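Local structure of deoxyribose-phosphate aldolase (Toxoplasma gondii, 4EIV) at residues V32-D37 / E42-V47; C48-K53 / G271-L276; S142-V147 / K151-V156; L183-G188 / H200-A205; I232-E237 / M251-E256. The protein is an enzyme of the deoxyribose-phosphate aldolase family, folded as a closed barrel of eight parallel strands ringed by helices. All blocks are in the same frame, centred on the assembly; numbering follows the deposited sequence. Where two conformers were deposited one is given.

From the N terminus, interaction 1 closes a short loop that lays helix 41-52 back on strand 30-34. The same helix then opens interaction 2, whose second half lies more than 200 residues later, at the start of helix 273-284; this long loop joins the first and last parts of the barrel. Interactions 3, 4 and 5 nest inside it, one after another, and none cross. Each packs a helix against a barrel strand: helix 130-148 on strand 152-156, helix 196-210 on strand 182-184, helix 243-257 on strand 233-237. These three strands are consecutive in the sheet. Interactions 1 and 2 touch, as do 1 and 4, 3 and 4, 3 and 5, and 4 and 5.

Interaction 1. Residues V32-D37 / E42-V47; sequences VAALTD and ESVAAV
In the beta-alpha-beta unit formed by strand 30-34, helix 41-52 and strand 59-62, Val32 and Ala34 of the first strand meet Val44 and Val47 on the inner side of the helix. The chain reverses between the two segments, and their axes run nearly antiparallel, at 172°, with a closest approach of 9.1 Å. Across the two segments the contact is made by valine and alanine side chains. The tightest meeting is methyl against methyl: Val32 CG1 lies 3.4 Å from Val47 CG1, closer than usual van der Waals contact. Val32 turns this methyl into the crowded position between its own backbone N and carbonyl carbon (chi1 66°), while its second methyl, CG2, also reaches Val47 CG1, at 3.8 Å. CG1 of Val47 thus touches both methyls of Val32, and the two side chains cross obliquely. Two residues along the strand, Ala34 points its CB toward the helix and is met more loosely, by Val44 CG2 and by Val47 CG2, each 4.4 Å from that CB. All four residues are buried. Phe69 and Ile70 of helix 67-74 pack on Val44, and Phe273 and Leu276 of the last helix close round Val47 and Val32 respectively. This outward-facing valine and alanine layer, sealed beneath a helix that runs back along its strand, is characteristic of the beta/alpha (TIM) barrel.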
# COMPACT_ATOMS: atom_id res chain seq x y z
N VAL A 32 0.27 12.40 -14.22
CA VAL A 32 0.02 12.54 -15.65
C VAL A 32 0.82 13.70 -16.25
O VAL A 32 0.95 14.74 -15.63
CB VAL A 32 -1.50 12.71 -15.93
CG1 VAL A 32 -2.05 14.03 -15.37
CG2 VAL A 32 -1.82 12.53 -17.41
N ALA A 33 1.35 13.48 -17.44
CA ALA A 33 2.14 14.47 -18.15
C ALA A 33 1.30 15.39 -19.02
O ALA A 33 0.42 14.94 -19.74
CB ALA A 33 3.18 13.76 -19.03
N ALA A 34 1.61 16.68 -18.98
CA ALA A 34 1.08 17.69 -19.91
C ALA A 34 2.26 18.65 -20.12
O ALA A 34 2.23 19.80 -19.68
CB ALA A 34 -0.16 18.39 -19.35
N LEU A 35 3.29 18.15 -20.81
CA LEU A 35 4.62 18.76 -20.91
C LEU A 35 5.08 19.26 -22.25
O LEU A 35 6.18 19.79 -22.34
CB LEU A 35 5.68 17.71 -20.46
CG LEU A 35 5.64 17.31 -19.00
CD1 LEU A 35 6.44 16.04 -18.73
CD2 LEU A 35 6.14 18.48 -18.14
N THR A 36 4.30 19.05 -23.31
CA THR A 36 4.75 19.47 -24.62
C THR A 36 4.76 21.00 -24.74
O THR A 36 4.02 21.70 -24.04
CB THR A 36 3.93 18.85 -25.77
OG1 THR A 36 2.62 19.42 -25.81
CG2 THR A 36 3.84 17.33 -25.64
N ASP A 37 5.60 21.51 -25.63
CA ASP A 37 5.65 22.95 -25.84
C ASP A 37 4.31 23.47 -26.41
O ASP A 37 4.00 24.65 -26.31
CB ASP A 37 6.82 23.33 -26.75
CG ASP A 37 7.04 24.84 -26.84
OD1 ASP A 37 7.11 25.37 -27.96
OD2 ASP A 37 7.10 25.51 -25.79
N GLU A 42 -6.45 25.05 -22.38
CA GLU A 42 -7.48 24.07 -22.69
C GLU A 42 -6.98 22.63 -22.56
O GLU A 42 -7.66 21.78 -21.96
CB GLU A 42 -8.06 24.31 -24.10
CG GLU A 42 -8.93 25.58 -24.26
CD GLU A 42 -8.18 26.92 -24.19
OE1 GLU A 42 -8.82 27.92 -23.80
OE2 GLU A 42 -6.97 27.00 -24.54
N SER A 43 -5.79 22.35 -23.08
CA SER A 43 -5.25 20.99 -22.99
C SER A 43 -4.89 20.64 -21.56
O SER A 43 -5.13 19.52 -21.10
CB SER A 43 -4.06 20.78 -23.93
OG SER A 43 -2.93 21.53 -23.52
N VAL A 44 -4.32 21.61 -20.84
CA VAL A 44 -3.95 21.41 -19.45
C VAL A 44 -5.20 21.20 -18.59
O VAL A 44 -5.25 20.30 -17.76
CB VAL A 44 -3.04 22.55 -18.92
CG1 VAL A 44 -2.84 22.46 -17.41
CG2 VAL A 44 -1.70 22.54 -19.64
N ALA A 45 -6.24 22.00 -18.84
CA ALA A 45 -7.49 21.85 -18.10
C ALA A 45 -8.07 20.45 -18.31
O ALA A 45 -8.54 19.83 -17.37
CB ALA A 45 -8.50 22.91 -18.53
N ALA A 46 -8.04 19.96 -19.55
CA ALA A 46 -8.63 18.65 -19.86
C ALA A 46 -7.93 17.52 -19.09
O ALA A 46 -8.57 16.64 -18.52
CB ALA A 46 -8.59 18.38 -21.37
N VAL A 47 -6.61 17.58 -19.06
CA VAL A 47 -5.83 16.58 -18.35
C VAL A 47 -6.10 16.67 -16.85
O VAL A 47 -6.31 15.65 -16.18
CB VAL A 47 -4.33 16.78 -18.65
CG1 VAL A 47 -3.48 15.99 -17.69
CG2 VAL A 47 -4.03 16.43 -20.10

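Interaction 2. Residues C48-K53 / G271-L276; sequences CKIAAK and GGFNLL
The phenyl ring of Phe273 offers its edge to Ile50: CB of Ile50 lies in the ring plane and CG1 near it, with Ile50 CG1 3.8 Å from Phe273 CE1 and a little farther from CZ. The two side chains cross at about a right angle. The same ring makes a cation-pi interaction with Lys277, one helical turn on. The other branch of Ile50 serves a second partner. With chi1 at -57°, CG2 stands anti to the backbone N and meets Leu276, lying 3.8 Å from Leu276 CG, so that the isoleucine packs on both the phenylalanine and the leucine. These contacts bring together helix 41-52, which follows the first strand of the TIM barrel, and helix 273-284, which follows the eighth; the two are neighbours because the barrel closes on itself. Leu276 reaches deeper, its CD2 3.7 Å from the backbone N of Ala51 and 4.2 Å from Ala51 CB. Val32 and Phe30 of the first strand also pack on Leu276. Gly272 occupies the N-cap position of the last helix, and Leu276 N donates to Gly272 O at 3.0 Å in its first turn. Farther along, Lys53 NZ forms a salt bridge with Glu284.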
# COMPACT_ATOMS: atom_id res chain seq x y z
N CYS A 48 -6.10 17.88 -16.32
CA CYS A 48 -6.32 18.10 -14.89
C CYS A 48 -7.67 17.62 -14.39
O CYS A 48 -7.77 17.12 -13.27
CB CYS A 48 -6.14 19.58 -14.52
SG CYS A 48 -4.42 20.10 -14.52
N LYS A 49 -8.70 17.78 -15.21
CA LYS A 49 -10.04 17.35 -14.82
C LYS A 49 -10.12 15.84 -14.61
O LYS A 49 -10.72 15.39 -13.64
CB LYS A 49 -11.05 17.84 -15.85
CG LYS A 49 -11.29 19.33 -15.73
CD LYS A 49 -12.06 19.91 -16.90
CE LYS A 49 -12.13 21.43 -16.81
NZ LYS A 49 -12.76 22.05 -18.01
N ILE A 50 -9.49 15.07 -15.50
CA ILE A 50 -9.47 13.61 -15.37
C ILE A 50 -8.52 13.20 -14.22
O ILE A 50 -8.82 12.29 -13.45
CB ILE A 50 -9.13 12.88 -16.68
CG1 ILE A 50 -10.12 13.29 -17.77
CG2 ILE A 50 -9.10 11.36 -16.46
CD1 ILE A 50 -11.58 13.03 -17.45
N ALA A 51 -7.40 13.91 -14.07
CA ALA A 51 -6.48 13.66 -12.97
C ALA A 51 -7.14 13.85 -11.59
O ALA A 51 -6.98 13.02 -10.70
CB ALA A 51 -5.26 14.61 -13.07
N ALA A 52 -7.95 14.90 -11.47
CA ALA A 52 -8.53 15.29 -10.19
C ALA A 52 -9.87 14.65 -9.85
O ALA A 52 -10.34 14.82 -8.73
CB ALA A 52 -8.65 16.82 -10.12
N LYS A 53 -10.49 13.93 -10.79
CA LYS A 53 -11.77 13.26 -10.55
C LYS A 53 -11.59 12.23 -9.43
O LYS A 53 -10.58 11.53 -9.39
CB LYS A 53 -12.25 12.57 -11.82
CG LYS A 53 -13.66 11.96 -11.72
CD LYS A 53 -14.10 11.41 -13.08
CE LYS A 53 -15.57 10.99 -13.12
NZ LYS A 53 -15.90 9.90 -12.17
N GLY A 271 2.92 8.91 -16.65
CA GLY A 271 2.43 8.46 -17.93
C GLY A 271 1.55 9.48 -18.61
O GLY A 271 1.33 10.56 -18.07
N GLY A 272 1.06 9.11 -19.78
CA GLY A 272 0.25 10.01 -20.58
C GLY A 272 -1.22 10.03 -20.26
O GLY A 272 -1.73 9.22 -19.48
N PHE A 273 -1.90 10.96 -20.91
CA PHE A 273 -3.32 11.18 -20.75
C PHE A 273 -4.14 9.96 -21.17
O PHE A 273 -5.09 9.61 -20.48
CB PHE A 273 -3.70 12.44 -21.55
CG PHE A 273 -5.11 12.93 -21.35
CD1 PHE A 273 -5.77 12.81 -20.13
CD2 PHE A 273 -5.72 13.66 -22.36
CE1 PHE A 273 -7.05 13.31 -19.97
CE2 PHE A 273 -6.99 14.17 -22.20
CZ PHE A 273 -7.66 13.99 -20.99
N ASN A 274 -3.79 9.33 -22.29
CA ASN A 274 -4.52 8.14 -22.72
C ASN A 274 -4.41 7.00 -21.69
O ASN A 274 -5.41 6.34 -21.39
CB ASN A 274 -4.09 7.69 -24.12
CG ASN A 274 -4.53 8.65 -25.20
OD1 ASN A 274 -5.55 9.35 -25.06
ND2 ASN A 274 -3.79 8.68 -26.31
N LEU A 275 -3.23 6.84 -21.08
CA LEU A 275 -3.08 5.82 -20.03
C LEU A 275 -3.95 6.17 -18.82
O LEU A 275 -4.61 5.31 -18.26
CB LEU A 275 -1.61 5.60 -19.65
CG LEU A 275 -1.30 4.65 -18.48
CD1 LEU A 275 -1.88 3.25 -18.73
CD2 LEU A 275 0.20 4.55 -18.33
N LEU A 276 -3.92 7.43 -18.40
CA LEU A 276 -4.77 7.88 -17.30
C LEU A 276 -6.23 7.54 -17.56
O LEU A 276 -6.93 7.01 -16.68
CB LEU A 276 -4.60 9.39 -17.07
CG LEU A 276 -5.56 10.00 -16.05
CD1 LEU A 276 -5.46 9.27 -14.69
CD2 LEU A 276 -5.32 11.50 -15.93

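Interaction 3. Residues S142-V147 / K151-V156; sequences SEVKKV and KTLKVV
Lys151, just ahead of strand 152-156, gives its carbonyl O to Lys145 NZ of the preceding helix in a weak hydrogen bond of 3.0 Å. Lys145 leaves the helix with CG anti to its backbone N and then bends at chi2 (52°), which swings the ammonium group down to the loop that joins helix to strand. There NZ has stronger partners: it bonds Gly149 O and forms a salt bridge with Asp181. The side chain of Lys151 leads away instead, its NZ bonding Ala114 O. Thr152 turns from the helix, and Leu153 turns toward it. The two methyls of Leu153 divide the helix surface: CD1 meets Val144 CG1 at 3.8 Å, while CD2 sits over the backbone of the next residue, 3.8 Å from Lys145 N and 3.9 Å from Lys145 CB. Val144 and Leu153 cross at about a right angle. Lys154 faces the barrel interior, where its NZ forms salt bridges with Glu31, Glu116 and Glu118, and Val155 and Val156 carry the strand onward. The contact is therefore mixed: a buried leucine and valine core is flanked by one ammonium group with several oxygen partners. Asp181, which also accepts from Leu153 N, probably offsets the charge of Lys145 and ties the helix end to the strand start.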
# COMPACT_ATOMS: atom_id res chain seq x y z
N SER A 142 22.31 19.74 -6.55
CA SER A 142 22.50 20.37 -5.23
C SER A 142 22.05 21.84 -5.18
O SER A 142 21.53 22.30 -4.16
CB SER A 142 23.94 20.23 -4.74
OG SER A 142 24.88 20.88 -5.58
N GLU A 143 22.28 22.58 -6.27
CA GLU A 143 21.82 23.96 -6.37
C GLU A 143 20.31 24.07 -6.43
O GLU A 143 19.72 24.93 -5.77
CB GLU A 143 22.49 24.65 -7.55
CG GLU A 143 23.97 24.94 -7.26
CD GLU A 143 24.15 25.92 -6.14
OE1 GLU A 143 24.95 25.62 -5.21
OE2 GLU A 143 23.46 26.97 -6.15
N VAL A 144 19.67 23.19 -7.20
CA VAL A 144 18.22 23.20 -7.28
C VAL A 144 17.62 22.78 -5.93
O VAL A 144 16.62 23.35 -5.46
CB VAL A 144 17.71 22.32 -8.45
CG1 VAL A 144 16.17 22.18 -8.42
CG2 VAL A 144 18.15 22.94 -9.78
N LYS A 145 18.21 21.77 -5.30
CA LYS A 145 17.70 21.32 -3.97
C LYS A 145 17.70 22.44 -2.93
O LYS A 145 16.83 22.48 -2.09
CB LYS A 145 18.46 20.10 -3.45
CG LYS A 145 17.90 19.46 -2.16
CD LYS A 145 16.41 19.10 -2.18
CE LYS A 145 15.90 18.58 -0.82
NZ LYS A 145 14.40 18.29 -0.77
N LYS A 146 18.68 23.34 -3.01
CA LYS A 146 18.75 24.47 -2.08
C LYS A 146 17.51 25.35 -2.16
O LYS A 146 17.05 25.86 -1.13
CB LYS A 146 19.98 25.34 -2.37
CG LYS A 146 21.31 24.76 -1.94
CD LYS A 146 22.45 25.73 -2.26
CE LYS A 146 23.82 25.14 -1.93
NZ LYS A 146 24.92 26.04 -2.40
N VAL A 147 16.97 25.54 -3.36
CA VAL A 147 15.80 26.39 -3.53
C VAL A 147 14.49 25.66 -3.31
O VAL A 147 13.49 26.28 -2.97
CB VAL A 147 15.80 27.16 -4.90
CG1 VAL A 147 17.09 28.02 -5.02
CG2 VAL A 147 15.65 26.25 -6.07
N LYS A 151 10.51 20.63 0.01
CA LYS A 151 9.67 20.04 -1.04
C LYS A 151 10.43 18.98 -1.81
O LYS A 151 11.65 18.89 -1.74
CB LYS A 151 9.08 21.11 -1.95
CG LYS A 151 8.03 21.93 -1.22
CD LYS A 151 7.41 22.98 -2.10
CE LYS A 151 6.20 23.63 -1.44
NZ LYS A 151 5.58 24.62 -2.35
N THR A 152 9.71 18.14 -2.54
CA THR A 152 10.30 17.03 -3.24
C THR A 152 10.94 17.43 -4.56
O THR A 152 10.30 18.08 -5.41
CB THR A 152 9.23 15.96 -3.53
OG1 THR A 152 8.68 15.48 -2.29
CG2 THR A 152 9.78 14.78 -4.31
N LEU A 153 12.20 17.03 -4.72
CA LEU A 153 12.95 17.20 -5.96
C LEU A 153 13.16 15.83 -6.62
O LEU A 153 13.85 14.96 -6.05
CB LEU A 153 14.33 17.82 -5.73
CG LEU A 153 15.24 17.98 -6.96
CD1 LEU A 153 14.59 18.80 -8.03
CD2 LEU A 153 16.59 18.58 -6.53
N LYS A 154 12.52 15.62 -7.76
CA LYS A 154 12.74 14.44 -8.57
C LYS A 154 13.80 14.79 -9.61
O LYS A 154 13.76 15.89 -10.18
CB LYS A 154 11.48 14.01 -9.27
CG LYS A 154 10.24 13.87 -8.40
CD LYS A 154 9.33 12.88 -9.06
CE LYS A 154 7.97 12.67 -8.41
NZ LYS A 154 7.06 13.83 -8.68
N VAL A 155 14.77 13.90 -9.82
CA VAL A 155 15.79 14.12 -10.84
C VAL A 155 15.54 13.11 -11.97
O VAL A 155 15.49 11.89 -11.75
CB VAL A 155 17.19 14.01 -10.27
CG1 VAL A 155 18.25 14.25 -11.32
CG2 VAL A 155 17.36 15.03 -9.16
N VAL A 156 15.38 13.63 -13.18
CA VAL A 156 15.05 12.88 -14.37
C VAL A 156 16.37 12.52 -15.03
O VAL A 156 17.11 13.40 -15.49
CB VAL A 156 14.11 13.69 -15.27
CG1 VAL A 156 13.64 12.88 -16.38
CG2 VAL A 156 12.93 14.26 -14.50

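Interaction 4. Residues L183-G188 / H200-A205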
# COMPACT_ATOMS: atom_id res chain seq x y z
N LEU A 183 14.37 9.45 -7.95
CA LEU A 183 15.00 9.21 -9.24
C LEU A 183 13.89 8.84 -10.22
O LEU A 183 13.13 7.90 -9.98
CB LEU A 183 16.01 8.08 -9.18
CG LEU A 183 17.20 8.35 -8.26
CD1 LEU A 183 18.16 7.14 -8.29
CD2 LEU A 183 17.93 9.64 -8.64
N GLN A 184 13.78 9.62 -11.29
CA GLN A 184 12.79 9.44 -12.31
C GLN A 184 13.52 8.90 -13.53
O GLN A 184 14.53 9.44 -13.97
CB GLN A 184 12.08 10.76 -12.59
CG GLN A 184 11.07 10.69 -13.75
CD GLN A 184 10.22 11.95 -13.89
OE1 GLN A 184 9.96 12.65 -12.91
NE2 GLN A 184 9.81 12.24 -15.11
N THR A 185 12.98 7.85 -14.12
CA THR A 185 13.66 7.18 -15.21
C THR A 185 13.91 8.04 -16.43
O THR A 185 14.96 7.98 -17.04
CB THR A 185 12.86 5.93 -15.70
OG1 THR A 185 11.53 6.30 -16.10
CG2 THR A 185 12.79 4.86 -14.62
N SER A 186 12.93 8.83 -16.79
CA SER A 186 12.87 9.40 -18.16
C SER A 186 11.88 10.53 -18.20
O SER A 186 11.00 10.66 -17.33
CB SER A 186 12.50 8.29 -19.17
OG SER A 186 11.42 7.49 -18.68
N SER A 187 12.08 11.41 -19.17
CA SER A 187 11.34 12.65 -19.32
C SER A 187 9.87 12.62 -19.72
O SER A 187 9.09 13.49 -19.31
CB SER A 187 12.03 13.47 -20.40
OG SER A 187 11.07 14.28 -21.03
N GLY A 188 9.51 11.67 -20.58
CA GLY A 188 8.16 11.61 -21.14
C GLY A 188 8.12 12.21 -22.54
O GLY A 188 7.43 11.72 -23.44
N HIS A 200 15.82 -1.82 -13.10
CA HIS A 200 16.72 -2.67 -12.32
C HIS A 200 18.00 -1.92 -11.90
O HIS A 200 18.40 -1.94 -10.73
CB HIS A 200 17.04 -3.94 -13.15
CG HIS A 200 17.97 -4.88 -12.47
ND1 HIS A 200 19.21 -5.19 -12.97
CD2 HIS A 200 17.87 -5.55 -11.30
CE1 HIS A 200 19.81 -6.04 -12.16
NE2 HIS A 200 19.02 -6.28 -11.14
N LEU A 201 18.61 -1.20 -12.84
CA LEU A 201 19.81 -0.44 -12.54
C LEU A 201 19.59 0.65 -11.52
O LEU A 201 20.40 0.86 -10.62
CB LEU A 201 20.44 0.14 -13.82
CG LEU A 201 21.03 -0.86 -14.80
CD1 LEU A 201 21.72 -0.09 -15.91
CD2 LEU A 201 22.01 -1.80 -14.09
N ILE A 202 18.48 1.38 -11.68
CA ILE A 202 18.15 2.43 -10.75
C ILE A 202 17.90 1.85 -9.35
O ILE A 202 18.33 2.43 -8.34
CB ILE A 202 16.95 3.25 -11.28
CG1 ILE A 202 17.41 4.04 -12.51
CG2 ILE A 202 16.43 4.21 -10.21
CD1 ILE A 202 16.29 4.70 -13.31
N SER A 203 17.20 0.72 -9.28
CA SER A 203 16.94 0.06 -8.01
C SER A 203 18.21 -0.35 -7.30
O SER A 203 18.33 -0.15 -6.10
CB SER A 203 16.04 -1.15 -8.23
OG SER A 203 14.75 -0.77 -8.69
N ILE A 204 19.18 -0.88 -8.05
CA ILE A 204 20.46 -1.26 -7.45
C ILE A 204 21.16 -0.02 -6.90
O ILE A 204 21.69 -0.02 -5.78
CB ILE A 204 21.38 -1.92 -8.48
CG1 ILE A 204 20.82 -3.28 -8.87
CG2 ILE A 204 22.80 -2.09 -7.92
CD1 ILE A 204 21.53 -3.87 -10.07
N ALA A 205 21.19 1.04 -7.69
CA ALA A 205 21.84 2.27 -7.27
C ALA A 205 21.26 2.81 -5.97
O ALA A 205 21.98 3.20 -5.04
CB ALA A 205 21.76 3.34 -8.36
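Ile202 projects from helix 196-210 toward the sixth barrel strand and parts at CB into two branches that take different partners. The short branch, CG2, stands anti to the backbone N and rests on Leu183, 3.9 Å from Leu183 CD1 and 4.0 Å from Leu183 CB. The long branch passes through CG1 and, extended at chi2 (169°), carries its terminal methyl past the end of the strand: CD1 meets Thr185 CG2 at 3.7 Å and lies 4.1 Å from Thr185 CA. Ile202 lies aslant Leu183 and at about a right angle to Thr185. Thr185 turns its methyl to the helix and its hydroxyl toward Ser186 and Glu237: OG1 donates to Ser186 OG over 2.8 Å and receives the backbone N-H of Glu237. Ser186 OG in turn bonds the Glu237 carboxylate. Gln184 steadies the same turn from its own side chain, NE2 reaching Ser186 O at 3.0 Å with a nearly straight N-H...O angle of 164°. Around this core, Ile234 of the next strand also packs on Ile202, and Ala175 and Leu176 of helix 165-178 pack on Leu183. An apolar strand face under a helix, giving way to a polar network past the strand's C-terminal end, is characteristic of TIM-barrel enzymes.

Interaction 5. Residues I232-E237 / M251-E256; sequences IGIKIE and MQMIFE
Met253 folds back on itself, bent at both chi2 (-70°) and chi3 (-66°), and so lays its thioether along Ile234 and Ile236 of strand 233-237 rather than driving straight into the strand. Ile236 leaves the strand with CG1 beside its backbone N (chi1 -59°) and stays extended beyond, which sends CD1 out to the middle of the methionine: CD1 lies 4.0 Å from Met253 CG and 4.1 Å from Met253 SD. Ile234 uses its short branch, and in the conformer given it brings CG2 to the SD and CE end of Met253; as Ile234 was modelled in two conformers, the exact closeness is doubtful. Both isoleucines run past the methionine in the opposite direction, flank against flank. Phe267 of the eighth strand touches all three residues and adds to the layer between the barrel and helix 243-257. Elsewhere on the helix, Gln252 NE2 donates to Glu256 OE2 one turn on, at 3.0 Å; OE2 lies in the amide plane of Gln252, whereas NE2 comes from above the Glu256 carboxylate plane. The same NE2 also bonds Met196 O. On the other side of the helix, Met251 and Phe255 pack on Trp286 and Tyr283 of the second subunit. Across the contact itself these side chains meet through carbon and sulfur alone, consistent with cohesion by close packing and burial of apolar surface.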
# COMPACT_ATOMS: atom_id res chain seq x y z
N ILE A 232 14.17 8.05 -0.18
CA ILE A 232 14.34 8.35 -1.61
C ILE A 232 13.43 7.45 -2.44
O ILE A 232 13.38 6.24 -2.26
CB ILE A 232 15.81 8.24 -2.07
CG1 ILE A 232 16.69 9.17 -1.22
CG2 ILE A 232 15.93 8.61 -3.55
CD1 ILE A 232 18.17 8.94 -1.34
N GLY A 233 12.68 8.06 -3.34
CA GLY A 233 11.76 7.33 -4.14
C GLY A 233 12.21 7.06 -5.55
O GLY A 233 13.22 7.59 -6.04
N ILE A 234 11.47 6.18 -6.22
CA ILE A 234 11.67 5.92 -7.65
C ILE A 234 10.37 6.21 -8.38
O ILE A 234 9.28 5.83 -7.94
CB ILE A 234 12.12 4.47 -7.96
CG1 ILE A 234 12.50 4.34 -9.44
CG2 ILE A 234 11.03 3.49 -7.67
CD1 ILE A 234 13.04 2.98 -9.79
N LYS A 235 10.50 6.94 -9.49
CA LYS A 235 9.40 7.23 -10.40
C LYS A 235 9.67 6.56 -11.74
O LYS A 235 10.70 6.84 -12.38
CB LYS A 235 9.20 8.74 -10.60
CG LYS A 235 8.17 9.10 -11.64
CD LYS A 235 7.77 10.54 -11.64
CE LYS A 235 6.86 10.87 -12.81
NZ LYS A 235 6.37 12.29 -12.76
N ILE A 236 8.78 5.66 -12.13
CA ILE A 236 8.86 4.92 -13.38
C ILE A 236 7.99 5.66 -14.38
O ILE A 236 6.76 5.73 -14.23
CB ILE A 236 8.41 3.47 -13.18
CG1 ILE A 236 9.28 2.76 -12.13
CG2 ILE A 236 8.49 2.71 -14.48
CD1 ILE A 236 8.93 1.32 -11.85
N GLU A 237 8.65 6.32 -15.33
CA GLU A 237 7.97 7.09 -16.38
C GLU A 237 7.85 6.18 -17.60
O GLU A 237 8.86 5.71 -18.13
CB GLU A 237 8.73 8.39 -16.68
CG GLU A 237 8.03 9.37 -17.62
CD GLU A 237 8.08 8.97 -19.07
OE1 GLU A 237 7.01 9.05 -19.70
OE2 GLU A 237 9.18 8.59 -19.57
N MET A 251 5.04 -5.61 -10.42
CA MET A 251 5.63 -6.88 -10.03
C MET A 251 7.14 -6.80 -9.91
O MET A 251 7.72 -7.36 -8.97
CB MET A 251 5.24 -7.98 -11.01
CG MET A 251 3.75 -8.29 -10.99
SD MET A 251 3.14 -8.87 -9.39
CE MET A 251 3.64 -10.60 -9.41
N GLN A 252 7.78 -6.10 -10.84
CA GLN A 252 9.23 -5.90 -10.76
C GLN A 252 9.61 -5.16 -9.47
O GLN A 252 10.54 -5.56 -8.79
CB GLN A 252 9.74 -5.11 -11.97
CG GLN A 252 11.23 -4.86 -11.93
CD GLN A 252 11.80 -4.15 -13.14
OE1 GLN A 252 11.07 -3.59 -13.95
NE2 GLN A 252 13.12 -4.17 -13.27
N MET A 253 8.87 -4.11 -9.15
CA MET A 253 9.15 -3.36 -7.93
C MET A 253 9.00 -4.24 -6.68
O MET A 253 9.84 -4.20 -5.80
CB MET A 253 8.20 -2.17 -7.81
CG MET A 253 8.54 -1.02 -8.69
SD MET A 253 10.05 -0.14 -8.18
CE MET A 253 9.67 0.58 -6.63
N ILE A 254 7.92 -5.02 -6.59
CA ILE A 254 7.74 -5.88 -5.41
C ILE A 254 8.87 -6.90 -5.27
O ILE A 254 9.45 -7.08 -4.19
CB ILE A 254 6.40 -6.62 -5.42
CG1 ILE A 254 5.24 -5.63 -5.32
CG2 ILE A 254 6.35 -7.66 -4.29
CD1 ILE A 254 3.89 -6.23 -5.66
N PHE A 255 9.21 -7.54 -6.39
CA PHE A 255 10.24 -8.57 -6.38
C PHE A 255 11.61 -7.99 -6.03
O PHE A 255 12.33 -8.55 -5.20
CB PHE A 255 10.28 -9.31 -7.72
CG PHE A 255 11.17 -10.51 -7.72
CD1 PHE A 255 10.80 -11.67 -7.06
CD2 PHE A 255 12.40 -10.47 -8.36
CE1 PHE A 255 11.63 -12.78 -7.04
CE2 PHE A 255 13.25 -11.59 -8.35
CZ PHE A 255 12.85 -12.74 -7.69
N GLU A 256 11.99 -6.88 -6.67
CA GLU A 256 13.32 -6.32 -6.44
C GLU A 256 13.44 -5.45 -5.21
O GLU A 256 14.47 -5.50 -4.54
CB GLU A 256 13.78 -5.51 -7.65
CG GLU A 256 13.83 -6.31 -8.94
CD GLU A 256 14.67 -5.63 -10.00
OE1 GLU A 256 15.62 -4.92 -9.63
OE2 GLU A 256 14.40 -5.85 -11.20